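Local coordinates for protein Ulp1-like SUMO protease (Chaetomium thermophilum, PDB 6DG4) that probably removes SUMO from modified proteins as a thiol protease of the peptidase C48 family, this chain being its Ulp1-like catalytic domain, at residues A[10-15]-A[229-234]. Sequence-based numbering, arbitrary orientation.
Sequences QLITPL and PLQRQR
Arg234 and Thr13 meet where the arginine chain, extended to CD (chi2 -173°), bends at chi3 (59°), which sets NE alongside the backbone of the 10-15 loop, while Thr13 OG1, between its own backbone N and carbonyl carbon (chi1 49°), is placed over one face of the guanidinium. From there NH1 of Arg234 donates to O of Thr13 at 2.9 Å. This bond is bent, with an N-H...O angle of 134°, and the donor stands above the carbonyl plane. Thr13 OG1 comes within 3.4 Å of Arg234 NH1, but the angle is too poor for a second bond. One water extends the grip, accepting from NE of Arg234 at 2.9 Å and donating to both Leu11 O and Gln231 OE1. Gln231 NE2 bonds instead to Thr208 of helix 202-215, which fixes the turn of the amide.

Van der Waals packing flanks this polar cluster. Ile12 and Leu230 slide past each other in opposite directions, CG2 of Ile12 lying 3.8 Å from CG of Leu230. Leu230 CD2 presses on the Thr13-Pro14 peptide, 3.5 Å from Thr13 C. Ile12 also crosses the Gln231 side chain at about a right angle, its CG1 3.7 Å from OE1 of Gln231. Farther along, Leu15 CD1 rests 3.9 Å from CB of Gln233, and Leu15 CD2 touches Arg234 NH1.

An alanine at Arg234 would probably leave Thr13 O without this donor, deprive the bridging water of its NE partner and open a gap beside Leu15 CD2. The contact thus joins the irregular chain ahead of helix 17-27 to helix 228-241 of the Ulp1-type catalytic domain, and its chemistry suggests that one probably cationic side chain helps to hold the loop through main-chain carbonyls, directly at Thr13 and through water at Leu11, alongside the apolar packing.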
loop_
_atom_site.group_PDB
_atom_site.type_symbol
_atom_site.label_atom_id
_atom_site.label_comp_id
_atom_site.label_asym_id
_atom_site.label_seq_id
_atom_site.Cartn_x
_atom_site.Cartn_y
_atom_site.Cartn_z
ATOM N N GLN A 10 -18.990 5.275 -0.418
ATOM C CA GLN A 10 -18.297 5.217 0.864
ATOM C C GLN A 10 -17.175 4.185 0.831
ATOM O O GLN A 10 -17.397 3.011 0.521
ATOM C CB GLN A 10 -19.310 4.842 1.950
ATOM C CG GLN A 10 -18.774 4.953 3.363
ATOM C CD GLN A 10 -18.783 6.372 3.867
ATOM O OE1 GLN A 10 -19.805 7.052 3.797
ATOM N NE2 GLN A 10 -17.637 6.838 4.362
ATOM N N LEU A 11 -15.966 4.624 1.197
ATOM C CA LEU A 11 -14.795 3.764 1.060
ATOM C C LEU A 11 -14.813 2.616 2.064
ATOM O O LEU A 11 -14.508 1.471 1.711
ATOM C CB LEU A 11 -13.512 4.582 1.221
ATOM C CG LEU A 11 -12.206 3.785 1.119
ATOM C CD1 LEU A 11 -12.028 3.211 -0.281
ATOM C CD2 LEU A 11 -11.014 4.641 1.507
ATOM N N ILE A 12 -15.130 2.907 3.322
ATOM C CA ILE A 12 -15.062 1.928 4.403
ATOM C C ILE A 12 -16.479 1.707 4.901
ATOM O O ILE A 12 -17.064 2.593 5.538
ATOM C CB ILE A 12 -14.148 2.395 5.542
ATOM C CG1 ILE A 12 -12.760 2.732 4.998
ATOM C CG2 ILE A 12 -14.065 1.330 6.621
ATOM C CD1 ILE A 12 -11.828 3.332 6.026
ATOM N N THR A 13 -17.028 0.530 4.609
ATOM C CA THR A 13 -18.418 0.204 4.880
ATOM C C THR A 13 -18.527 -1.100 5.657
ATOM O O THR A 13 -17.651 -1.963 5.565
ATOM C CB THR A 13 -19.185 0.053 3.559
ATOM O OG1 THR A 13 -18.453 -0.812 2.683
ATOM C CG2 THR A 13 -19.372 1.383 2.867
ATOM N N PRO A 14 -19.601 -1.278 6.417
ATOM C CA PRO A 14 -19.748 -2.507 7.206
ATOM C C PRO A 14 -19.896 -3.745 6.331
ATOM O O PRO A 14 -20.465 -3.703 5.239
ATOM C CB PRO A 14 -21.019 -2.245 8.028
ATOM C CG PRO A 14 -21.747 -1.163 7.278
ATOM C CD PRO A 14 -20.692 -0.319 6.660
ATOM N N LEU A 15 -19.378 -4.864 6.832
ATOM C CA LEU A 15 -19.423 -6.121 6.102
ATOM C C LEU A 15 -20.764 -6.828 6.262
ATOM O O LEU A 15 -21.476 -6.650 7.258
ATOM C CB LEU A 15 -18.327 -7.061 6.615
ATOM C CG LEU A 15 -16.885 -6.662 6.308
ATOM C CD1 LEU A 15 -15.939 -7.472 7.176
ATOM C CD2 LEU A 15 -16.565 -6.874 4.852
ATOM N N PRO A 229 -11.196 0.710 12.880
ATOM C CA PRO A 229 -11.529 -0.633 13.396
ATOM C C PRO A 229 -12.302 -1.465 12.389
ATOM O O PRO A 229 -12.023 -2.658 12.205
ATOM C CB PRO A 229 -12.330 -0.328 14.666
ATOM C CG PRO A 229 -11.743 0.973 15.145
ATOM C CD PRO A 229 -11.503 1.760 13.873
ATOM N N LEU A 230 -13.251 -0.848 11.695
ATOM C CA LEU A 230 -13.962 -1.552 10.636
ATOM C C LEU A 230 -13.039 -1.867 9.464
ATOM O O LEU A 230 -13.119 -2.954 8.880
ATOM C CB LEU A 230 -15.143 -0.701 10.192
ATOM C CG LEU A 230 -15.868 -1.132 8.928
ATOM C CD1 LEU A 230 -16.399 -2.549 9.062
ATOM C CD2 LEU A 230 -16.985 -0.124 8.662
ATOM N N GLN A 231 -12.159 -0.938 9.101
ATOM C CA GLN A 231 -11.241 -1.195 7.998
ATOM C C GLN A 231 -10.352 -2.399 8.277
ATOM O O GLN A 231 -10.000 -3.131 7.346
ATOM C CB GLN A 231 -10.401 0.050 7.738
ATOM C CG GLN A 231 -9.432 -0.047 6.569
ATOM C CD GLN A 231 -10.083 -0.072 5.206
ATOM O OE1 GLN A 231 -11.192 -0.579 5.021
ATOM N NE2 GLN A 231 -9.371 0.469 4.225
ATOM N N ARG A 232 -9.984 -2.636 9.540
ATOM C CA ARG A 232 -9.229 -3.843 9.863
ATOM C C ARG A 232 -10.008 -5.095 9.483
ATOM O O ARG A 232 -9.435 -6.056 8.961
ATOM C CB ARG A 232 -8.878 -3.870 11.349
ATOM C CG ARG A 232 -7.904 -2.789 11.762
ATOM C CD ARG A 232 -7.937 -2.594 13.269
ATOM N NE ARG A 232 -7.020 -1.537 13.682
ATOM C CZ ARG A 232 -5.746 -1.733 14.006
ATOM N NH1 ARG A 232 -5.226 -2.951 13.962
ATOM N NH2 ARG A 232 -4.985 -0.702 14.346
ATOM N N GLN A 233 -11.315 -5.112 9.770
ATOM C CA GLN A 233 -12.142 -6.254 9.403
ATOM C C GLN A 233 -12.218 -6.410 7.893
ATOM O O GLN A 233 -12.201 -7.533 7.374
ATOM C CB GLN A 233 -13.559 -6.082 9.937
ATOM C CG GLN A 233 -13.697 -6.099 11.411
ATOM C CD GLN A 233 -15.162 -6.094 11.795
ATOM O OE1 GLN A 233 -15.682 -7.048 12.381
ATOM N NE2 GLN A 233 -15.846 -5.028 11.434
ATOM N N ARG A 234 -12.329 -5.290 7.172
ATOM C CA ARG A 234 -12.406 -5.348 5.718
ATOM C C ARG A 234 -11.101 -5.851 5.119
ATOM O O ARG A 234 -11.115 -6.655 4.181
ATOM C CB ARG A 234 -12.764 -3.972 5.162
ATOM C CG ARG A 234 -14.154 -3.487 5.592
ATOM C CD ARG A 234 -14.559 -2.189 4.884
ATOM N NE ARG A 234 -14.560 -2.412 3.446
ATOM C CZ ARG A 234 -15.507 -3.063 2.776
ATOM N NH1 ARG A 234 -16.589 -3.537 3.385
ATOM N NH2 ARG A 234 -15.362 -3.252 1.479
HETATM O O HOH W 1 -12.458 -0.620 2.521
HETATM O O HOH W 2 -13.494 -1.090 -0.288
#